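Local coordinates for maltose-binding protein MalE1 (Thermotoga maritima, PDB 6DTU) that binds malto-oligosaccharides such as maltotetraose and probably delivers them, as a periplasmic-type solute-binding protein, to a sugar transporter, at residues A[63-68]-A[265-270]; A[41-46]-A[67-72]. One frame throughout, in Å; residues are numbered along the deposited sequence.

Interaction 1. Residues A[63-68]-A[265-270]. With GLC (alpha-D-glucopyranose), chain C.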
ATOM      1  N   HIS A  63      -0.994  -7.126  -3.277  1.00 13.30           N
ATOM      2  CA  HIS A  63      -0.450  -8.424  -3.647  1.00 13.08           C
ATOM      3  C   HIS A  63       0.053  -9.223  -2.453  1.00 13.34           C
ATOM      4  O   HIS A  63       0.220 -10.442  -2.576  1.00 12.41           O
ATOM      5  CB  HIS A  63       0.676  -8.263  -4.661  1.00 14.46           C
ATOM      6  CG  HIS A  63       1.970  -7.836  -4.048  1.00 15.26           C
ATOM      7  ND1 HIS A  63       2.313  -6.511  -3.889  1.00 16.43           N
ATOM      8  CD2 HIS A  63       3.004  -8.556  -3.561  1.00 13.67           C
ATOM      9  CE1 HIS A  63       3.508  -6.435  -3.326  1.00 17.88           C
ATOM     10  NE2 HIS A  63       3.953  -7.661  -3.128  1.00 15.78           N
ATOM     11  N   ASP A  64       0.316  -8.581  -1.313  1.00 12.36           N
ATOM     12  CA  ASP A  64       0.737  -9.369  -0.152  1.00 11.89           C
ATOM     13  C   ASP A  64      -0.333 -10.359   0.279  1.00 14.88           C
ATOM     14  O   ASP A  64      -0.012 -11.329   0.972  1.00 14.90           O
ATOM     15  CB  ASP A  64       1.114  -8.480   1.042  1.00 14.34           C
ATOM     16  CG  ASP A  64      -0.058  -7.632   1.548  1.00 15.44           C
ATOM     17  OD1 ASP A  64      -0.486  -6.741   0.784  1.00 14.93           O
ATOM     18  OD2 ASP A  64      -0.520  -7.854   2.691  1.00 14.63           O
ATOM     19  N   TRP A  65      -1.589 -10.153  -0.128  1.00 14.43           N
ATOM     20  CA  TRP A  65      -2.657 -11.078   0.231  1.00 15.60           C
ATOM     21  C   TRP A  65      -2.566 -12.404  -0.515  1.00 15.14           C
ATOM     22  O   TRP A  65      -3.178 -13.382  -0.072  1.00 14.46           O
ATOM     23  CB  TRP A  65      -4.013 -10.489  -0.139  1.00 13.10           C
ATOM     24  CG  TRP A  65      -4.354  -9.149   0.410  1.00 12.06           C
ATOM     25  CD1 TRP A  65      -3.645  -8.411   1.321  1.00 12.36           C
ATOM     26  CD2 TRP A  65      -5.519  -8.391   0.085  1.00 13.22           C
ATOM     27  NE1 TRP A  65      -4.315  -7.234   1.593  1.00 13.61           N
ATOM     28  CE2 TRP A  65      -5.462  -7.195   0.838  1.00 14.60           C
ATOM     29  CE3 TRP A  65      -6.607  -8.605  -0.778  1.00 13.17           C
ATOM     30  CZ2 TRP A  65      -6.466  -6.213   0.769  1.00 12.41           C
ATOM     31  CZ3 TRP A  65      -7.599  -7.617  -0.857  1.00 13.86           C
ATOM     32  CH2 TRP A  65      -7.499  -6.430  -0.114  1.00 11.79           C
ATOM     33  N   VAL A  66      -1.814 -12.474  -1.619  1.00 15.03           N
ATOM     34  CA  VAL A  66      -1.998 -13.559  -2.588  1.00 15.67           C
ATOM     35  C   VAL A  66      -1.691 -14.922  -1.973  1.00 15.25           C
ATOM     36  O   VAL A  66      -2.468 -15.871  -2.122  1.00 16.19           O
ATOM     37  CB  VAL A  66      -1.175 -13.307  -3.866  1.00 14.23           C
ATOM     38  CG1 VAL A  66      -1.148 -14.550  -4.722  1.00 16.14           C
ATOM     39  CG2 VAL A  66      -1.736 -12.154  -4.650  1.00 15.83           C
ATOM     40  N   GLY A  67      -0.526 -15.066  -1.330  1.00 15.64           N
ATOM     41  CA  GLY A  67      -0.146 -16.378  -0.816  1.00 16.20           C
ATOM     42  C   GLY A  67      -1.140 -16.954   0.176  1.00 17.21           C
ATOM     43  O   GLY A  67      -1.548 -18.112   0.064  1.00 17.97           O
ATOM     44  N   GLU A  68      -1.554 -16.150   1.160  1.00 14.40           N
ATOM     45  CA  GLU A  68      -2.544 -16.620   2.124  1.00 15.62           C
ATOM     46  C   GLU A  68      -3.841 -17.037   1.427  1.00 15.88           C
ATOM     47  O   GLU A  68      -4.394 -18.104   1.710  1.00 16.23           O
ATOM     48  CB  GLU A  68      -2.800 -15.538   3.171  1.00 16.35           C
ATOM     49  CG  GLU A  68      -3.846 -15.931   4.210  1.00 18.51           C
ATOM     50  CD  GLU A  68      -4.185 -14.818   5.173  1.00 16.94           C
ATOM     51  OE1 GLU A  68      -3.846 -13.642   4.907  1.00 18.77           O
ATOM     52  OE2 GLU A  68      -4.818 -15.116   6.203  1.00 22.25           O
ATOM     53  N   GLY A 265      -4.319  -5.007  -7.506  1.00 12.48           N
ATOM     54  CA  GLY A 265      -4.889  -5.808  -8.572  1.00 11.97           C
ATOM     55  C   GLY A 265      -6.233  -6.404  -8.214  1.00 12.70           C
ATOM     56  O   GLY A 265      -6.752  -6.243  -7.109  1.00 12.51           O
ATOM     57  N   PHE A 266      -6.785  -7.102  -9.196  1.00 12.92           N
ATOM     58  CA  PHE A 266      -8.108  -7.701  -9.133  1.00 13.73           C
ATOM     59  C   PHE A 266      -7.954  -9.206  -8.957  1.00 15.65           C
ATOM     60  O   PHE A 266      -7.292  -9.865  -9.768  1.00 14.61           O
ATOM     61  CB  PHE A 266      -8.855  -7.430 -10.443  1.00 12.92           C
ATOM     62  CG  PHE A 266      -9.113  -5.964 -10.730  1.00 15.17           C
ATOM     63  CD1 PHE A 266     -10.352  -5.396 -10.421  1.00 12.67           C
ATOM     64  CD2 PHE A 266      -8.138  -5.154 -11.316  1.00 14.44           C
ATOM     65  CE1 PHE A 266     -10.619  -4.027 -10.678  1.00 13.38           C
ATOM     66  CE2 PHE A 266      -8.394  -3.780 -11.567  1.00 12.98           C
ATOM     67  CZ  PHE A 266      -9.637  -3.225 -11.247  1.00 11.94           C
ATOM     68  N   MET A 267      -8.607  -9.753  -7.932  1.00 11.10           N
ATOM     69  CA  MET A 267      -8.569 -11.178  -7.630  1.00 11.52           C
ATOM     70  C   MET A 267      -9.979 -11.743  -7.698  1.00 12.94           C
ATOM     71  O   MET A 267     -10.939 -11.045  -7.396  1.00 12.28           O
ATOM     72  CB  MET A 267      -7.998 -11.408  -6.255  1.00 10.31           C
ATOM     73  CG  MET A 267      -6.524 -11.098  -6.211  1.00 12.15           C
ATOM     74  SD  MET A 267      -5.925 -10.714  -4.566  1.00 13.60           S
ATOM     75  CE  MET A 267      -6.432  -9.000  -4.371  1.00 13.43           C
ATOM     76  N   VAL A 268     -10.103 -13.013  -8.091  1.00 11.80           N
ATOM     77  CA  VAL A 268     -11.390 -13.670  -8.311  1.00 12.15           C
ATOM     78  C   VAL A 268     -11.644 -14.673  -7.187  1.00 13.08           C
ATOM     79  O   VAL A 268     -10.750 -15.438  -6.815  1.00 12.92           O
ATOM     80  CB  VAL A 268     -11.441 -14.357  -9.689  1.00 12.86           C
ATOM     81  CG1 VAL A 268     -12.752 -15.149  -9.849  1.00 14.41           C
ATOM     82  CG2 VAL A 268     -11.303 -13.321 -10.790  1.00 15.65           C
ATOM     83  N   ASN A 269     -12.863 -14.656  -6.647  1.00 13.91           N
ATOM     84  CA  ASN A 269     -13.262 -15.572  -5.579  1.00 13.98           C
ATOM     85  C   ASN A 269     -13.397 -16.986  -6.142  1.00 13.60           C
ATOM     86  O   ASN A 269     -14.285 -17.249  -6.962  1.00 13.96           O
ATOM     87  CB  ASN A 269     -14.615 -15.100  -5.067  1.00 12.27           C
ATOM     88  CG  ASN A 269     -15.157 -15.915  -3.896  1.00 15.17           C
ATOM     89  OD1 ASN A 269     -14.599 -16.927  -3.481  1.00 16.39           O
ATOM     90  ND2 ASN A 269     -16.274 -15.456  -3.358  1.00 14.56           N
ATOM     91  N   ALA A 270     -12.556 -17.915  -5.658  1.00 13.64           N
ATOM     92  CA  ALA A 270     -12.613 -19.295  -6.128  1.00 14.33           C
ATOM     93  C   ALA A 270     -13.885 -20.010  -5.692  1.00 16.14           C
ATOM     94  O   ALA A 270     -14.213 -21.065  -6.261  1.00 18.38           O
ATOM     95  CB  ALA A 270     -11.393 -20.087  -5.659  1.00 14.89           C
TER
HETATM   96  C1  GLC C   3      -0.634  -3.039   3.765  1.00 13.65           C
HETATM   97  C2  GLC C   3      -1.006  -4.409   3.357  1.00 12.84           C
HETATM   98  C3  GLC C   3      -2.216  -4.898   4.092  1.00 13.47           C
HETATM   99  C4  GLC C   3      -2.010  -4.904   5.556  1.00 14.09           C
HETATM  100  C5  GLC C   3      -1.633  -3.488   6.059  1.00 14.09           C
HETATM  101  C6  GLC C   3      -1.274  -3.486   7.417  1.00 12.87           C
HETATM  102  O2  GLC C   3      -1.301  -4.406   1.932  1.00 14.74           O
HETATM  103  O3  GLC C   3      -2.544  -6.251   3.643  1.00 14.87           O
HETATM  104  O4  GLC C   3      -3.262  -5.304   6.178  1.00 14.08           O
HETATM  105  O5  GLC C   3      -0.409  -2.994   5.225  1.00 13.14           O
HETATM  106  O6  GLC C   3      -1.001  -2.154   7.797  1.00 17.47           O

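Interaction 2. Residues A[41-46]-A[67-72]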
ATOM      1  N   ASP A  41     -10.173  -3.976   5.910  1.00 16.42           N
ATOM      2  CA  ASP A  41     -11.192  -4.966   6.211  1.00 16.90           C
ATOM      3  C   ASP A  41     -11.500  -5.888   5.043  1.00 16.47           C
ATOM      4  O   ASP A  41     -12.199  -6.884   5.231  1.00 16.62           O
ATOM      5  CB  ASP A  41     -12.477  -4.276   6.707  1.00 13.61           C
ATOM      6  CG  ASP A  41     -12.304  -3.668   8.085  1.00 22.40           C
ATOM      7  OD1 ASP A  41     -11.499  -4.212   8.864  1.00 32.01           O
ATOM      8  OD2 ASP A  41     -12.933  -2.636   8.368  1.00 29.15           O
ATOM      9  N   ILE A  42     -10.968  -5.616   3.849  1.00 14.23           N
ATOM     10  CA  ILE A  42     -11.327  -6.437   2.698  1.00 12.53           C
ATOM     11  C   ILE A  42     -10.900  -7.884   2.899  1.00 13.98           C
ATOM     12  O   ILE A  42     -11.689  -8.816   2.683  1.00 14.27           O
ATOM     13  CB  ILE A  42     -10.737  -5.854   1.400  1.00 13.34           C
ATOM     14  CG1 ILE A  42     -11.411  -4.527   1.057  1.00 14.07           C
ATOM     15  CG2 ILE A  42     -10.858  -6.855   0.248  1.00 16.08           C
ATOM     16  CD1 ILE A  42     -10.775  -3.830  -0.161  1.00 15.61           C
ATOM     17  N   LYS A  43      -9.632  -8.098   3.252  1.00 13.87           N
ATOM     18  CA  LYS A  43      -9.136  -9.472   3.335  1.00 13.83           C
ATOM     19  C   LYS A  43      -9.781 -10.237   4.480  1.00 16.31           C
ATOM     20  O   LYS A  43     -10.117 -11.423   4.334  1.00 15.87           O
ATOM     21  CB  LYS A  43      -7.612  -9.532   3.453  1.00 14.60           C
ATOM     22  CG  LYS A  43      -7.141 -10.973   3.581  1.00 16.29           C
ATOM     23  CD  LYS A  43      -5.701 -11.163   3.135  1.00 17.77           C
ATOM     24  CE  LYS A  43      -4.720 -10.487   4.076  1.00 16.42           C
ATOM     25  NZ  LYS A  43      -4.683 -11.111   5.430  1.00 17.82           N
ATOM     26  N   SER A  44      -9.915  -9.592   5.635  1.00 15.37           N
ATOM     27  CA  SER A  44     -10.518 -10.260   6.785  1.00 15.51           C
ATOM     28  C   SER A  44     -11.989 -10.575   6.535  1.00 16.66           C
ATOM     29  O   SER A  44     -12.448 -11.683   6.856  1.00 17.05           O
ATOM     30  CB  SER A  44     -10.310  -9.421   8.052  1.00 16.81           C
ATOM     31  OG  SER A  44     -10.747  -8.084   7.844  1.00 18.68           O
ATOM     32  N   LYS A  45     -12.723  -9.642   5.914  1.00 17.31           N
ATOM     33  CA  LYS A  45     -14.100  -9.920   5.529  1.00 13.98           C
ATOM     34  C   LYS A  45     -14.163 -11.065   4.526  1.00 14.31           C
ATOM     35  O   LYS A  45     -15.073 -11.900   4.583  1.00 15.72           O
ATOM     36  CB  LYS A  45     -14.752  -8.660   4.963  1.00 14.38           C
ATOM     37  CG  LYS A  45     -16.261  -8.750   4.738  1.00 24.62           C
ATOM     38  CD  LYS A  45     -16.784  -7.536   3.983  1.00 25.06           C
ATOM     39  CE  LYS A  45     -18.307  -7.584   3.820  1.00 25.26           C
ATOM     40  NZ  LYS A  45     -19.022  -7.372   5.097  1.00 34.86           N
ATOM     41  N   PHE A  46     -13.207 -11.112   3.587  1.00 14.01           N
ATOM     42  CA  PHE A  46     -13.224 -12.157   2.570  1.00 14.17           C
ATOM     43  C   PHE A  46     -12.890 -13.518   3.176  1.00 15.67           C
ATOM     44  O   PHE A  46     -13.511 -14.527   2.834  1.00 14.32           O
ATOM     45  CB  PHE A  46     -12.247 -11.770   1.459  1.00 15.40           C
ATOM     46  CG  PHE A  46     -12.350 -12.629   0.248  1.00 13.55           C
ATOM     47  CD1 PHE A  46     -13.431 -12.504  -0.613  1.00 14.85           C
ATOM     48  CD2 PHE A  46     -11.349 -13.545  -0.053  1.00 14.04           C
ATOM     49  CE1 PHE A  46     -13.532 -13.284  -1.738  1.00 17.86           C
ATOM     50  CE2 PHE A  46     -11.459 -14.333  -1.182  1.00 16.12           C
ATOM     51  CZ  PHE A  46     -12.548 -14.190  -2.025  1.00 14.46           C
ATOM     52  N   GLY A  67      -0.526 -15.066  -1.330  1.00 15.64           N
ATOM     53  CA  GLY A  67      -0.146 -16.378  -0.816  1.00 16.20           C
ATOM     54  C   GLY A  67      -1.140 -16.954   0.176  1.00 17.21           C
ATOM     55  O   GLY A  67      -1.548 -18.112   0.064  1.00 17.97           O
ATOM     56  N   GLU A  68      -1.554 -16.150   1.160  1.00 14.40           N
ATOM     57  CA  GLU A  68      -2.544 -16.620   2.124  1.00 15.62           C
ATOM     58  C   GLU A  68      -3.841 -17.037   1.427  1.00 15.88           C
ATOM     59  O   GLU A  68      -4.394 -18.104   1.710  1.00 16.23           O
ATOM     60  CB  GLU A  68      -2.800 -15.538   3.171  1.00 16.35           C
ATOM     61  CG  GLU A  68      -3.846 -15.931   4.210  1.00 18.51           C
ATOM     62  CD  GLU A  68      -4.185 -14.818   5.173  1.00 16.94           C
ATOM     63  OE1 GLU A  68      -3.846 -13.642   4.907  1.00 18.77           O
ATOM     64  OE2 GLU A  68      -4.818 -15.116   6.203  1.00 22.25           O
ATOM     65  N   LEU A  69      -4.360 -16.194   0.527  1.00 15.64           N
ATOM     66  CA  LEU A  69      -5.623 -16.532  -0.111  1.00 16.66           C
ATOM     67  C   LEU A  69      -5.495 -17.731  -1.051  1.00 16.56           C
ATOM     68  O   LEU A  69      -6.433 -18.527  -1.162  1.00 17.21           O
ATOM     69  CB  LEU A  69      -6.206 -15.310  -0.809  1.00 14.00           C
ATOM     70  CG  LEU A  69      -6.563 -14.167   0.134  1.00 14.77           C
ATOM     71  CD1 LEU A  69      -7.085 -12.980  -0.659  1.00 13.85           C
ATOM     72  CD2 LEU A  69      -7.565 -14.559   1.222  1.00 18.97           C
ATOM     73  N   ALA A  70      -4.345 -17.892  -1.711  1.00 13.77           N
ATOM     74  CA  ALA A  70      -4.177 -19.002  -2.648  1.00 15.58           C
ATOM     75  C   ALA A  70      -4.055 -20.331  -1.918  1.00 18.64           C
ATOM     76  O   ALA A  70      -4.665 -21.327  -2.326  1.00 20.30           O
ATOM     77  CB  ALA A  70      -2.960 -18.755  -3.538  1.00 19.01           C
ATOM     78  N   VAL A  71      -3.258 -20.376  -0.846  1.00 16.75           N
ATOM     79  CA  VAL A  71      -3.063 -21.641  -0.138  1.00 20.49           C
ATOM     80  C   VAL A  71      -4.330 -22.055   0.596  1.00 20.80           C
ATOM     81  O   VAL A  71      -4.546 -23.250   0.838  1.00 23.03           O
ATOM     82  CB  VAL A  71      -1.857 -21.598   0.816  1.00 22.66           C
ATOM     83  CG1 VAL A  71      -0.603 -21.194   0.073  1.00 26.31           C
ATOM     84  CG2 VAL A  71      -2.130 -20.697   1.985  1.00 20.21           C
ATOM     85  N   ASN A  72      -5.168 -21.094   0.984  1.00 18.42           N
ATOM     86  CA  ASN A  72      -6.461 -21.396   1.587  1.00 21.12           C
ATOM     87  C   ASN A  72      -7.514 -21.751   0.543  1.00 19.28           C
ATOM     88  O   ASN A  72      -8.660 -22.031   0.914  1.00 22.18           O
ATOM     89  CB  ASN A  72      -6.980 -20.205   2.408  1.00 22.62           C
ATOM     90  CG  ASN A  72      -6.082 -19.839   3.594  1.00 27.10           C
ATOM     91  OD1 ASN A  72      -5.222 -20.608   4.016  1.00 28.92           O
ATOM     92  ND2 ASN A  72      -6.296 -18.639   4.134  1.00 31.26           N
TER

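Interaction 1. Residues A[63-68]-A[265-270]
The sugar pocket of this periplasmic binding protein is backed here by a layer in which W65 and V66, at the entry to helix 66-71, pack on M267 of strand 260-268. The strand belongs to the mixed sheet of one lobe and pairs antiparallel with strand 58-62, which leads into the turn carrying D64 and W65. No hydrogen bond joins the two segments; the contact is apolar and buried. The methyl CE of M267 lies 3.6 Å from CE3 of W65, on the benzo half of the indole. It comes in obliquely, and the two side chains cross at about a right angle. A bend at the last torsion of M267, chi3 -80°, swings CE toward the indole, while SD sits 4.4 Å from CG2 of V66. The methionine thus touches both neighbours, and I59 also packs against it and W65. The other end of the indole serves the sugar. D64 and W65 grip one glucose of the bound maltotetraose. The carboxylate of D64 takes two hydroxyls, one on each oxygen: the glucose O2 donates to OD1 at 2.7 Å, and O3 donates to OD2 at 2.8 Å. With an alanine here, O2 and O3 of this glucose are likely to lose their carboxylate acceptor, and the ring would probably be less firmly fixed in the pocket. The D64 carboxylate reaches them with CG set between the backbone N and the carbonyl carbon, chi1 62°. O3 has two protein partners, giving its proton to D64 and accepting from the indole N-H. It lies at the ring edge, in the indole plane, where W65 NE1 donates to it at 2.9 Å with a bent N-H...O angle of 138°.

Interaction 2. Residues A[41-46]-A[67-72]
K43 and E68 reach toward each other from neighbouring helices and end in a salt bridge, their side chains meeting at a slant. NZ of K43 lies 2.7 Å from OE1 of E68. It comes to the syn side of that oxygen, 17° out of the carboxylate plane. The glutamate is extended beyond CG, with CG anti to the backbone N (chi1 179°). The lysine instead bends at chi3 and chi4: the first bend sets CE 3.4 Å from OE1 of E68, and the second turns NZ onto that oxygen. The two helices, 39-49 and 66-71, run nearly parallel. The axes of their short segments are 14° apart in direction and 11.9 Å apart at closest approach, a wide spacing bridged by long side chains. Both pack beside the sheet of this lobe, and I59 of strand 58-62 touches both F46 and L69. Here the contact turns apolar: the methyl CD2 of L69 meets the edge of the F46 ring at CD2, 4.1 Å away and near the ring plane. L47 also packs on E68 and L69. K43 has a second role, since its ammonium group makes a cation-pi contact with W65 and its side chain touches a bound glucose.

In the fold
The centres of interactions 1 and 2 are about 7 Å apart, on the same side of the chain's centre, and both use helix 66-71. Along the chain helix 39-49 comes first, then strand 58-62 and helix 66-71; strand 260-268 returns almost 200 residues later to the same sheet. The two contacts also touch directly: CH2 of W65 packs 3.4 Å from CG2 of I42, and CG of N269 lies 3.6 Å from CZ of F46. Segment 63-68 packs against strand 260-268, while helix 66-71, into which it runs, packs against helix 39-49. Together they bring pocket residues D64, W65 and K43 to one wall of the sugar site.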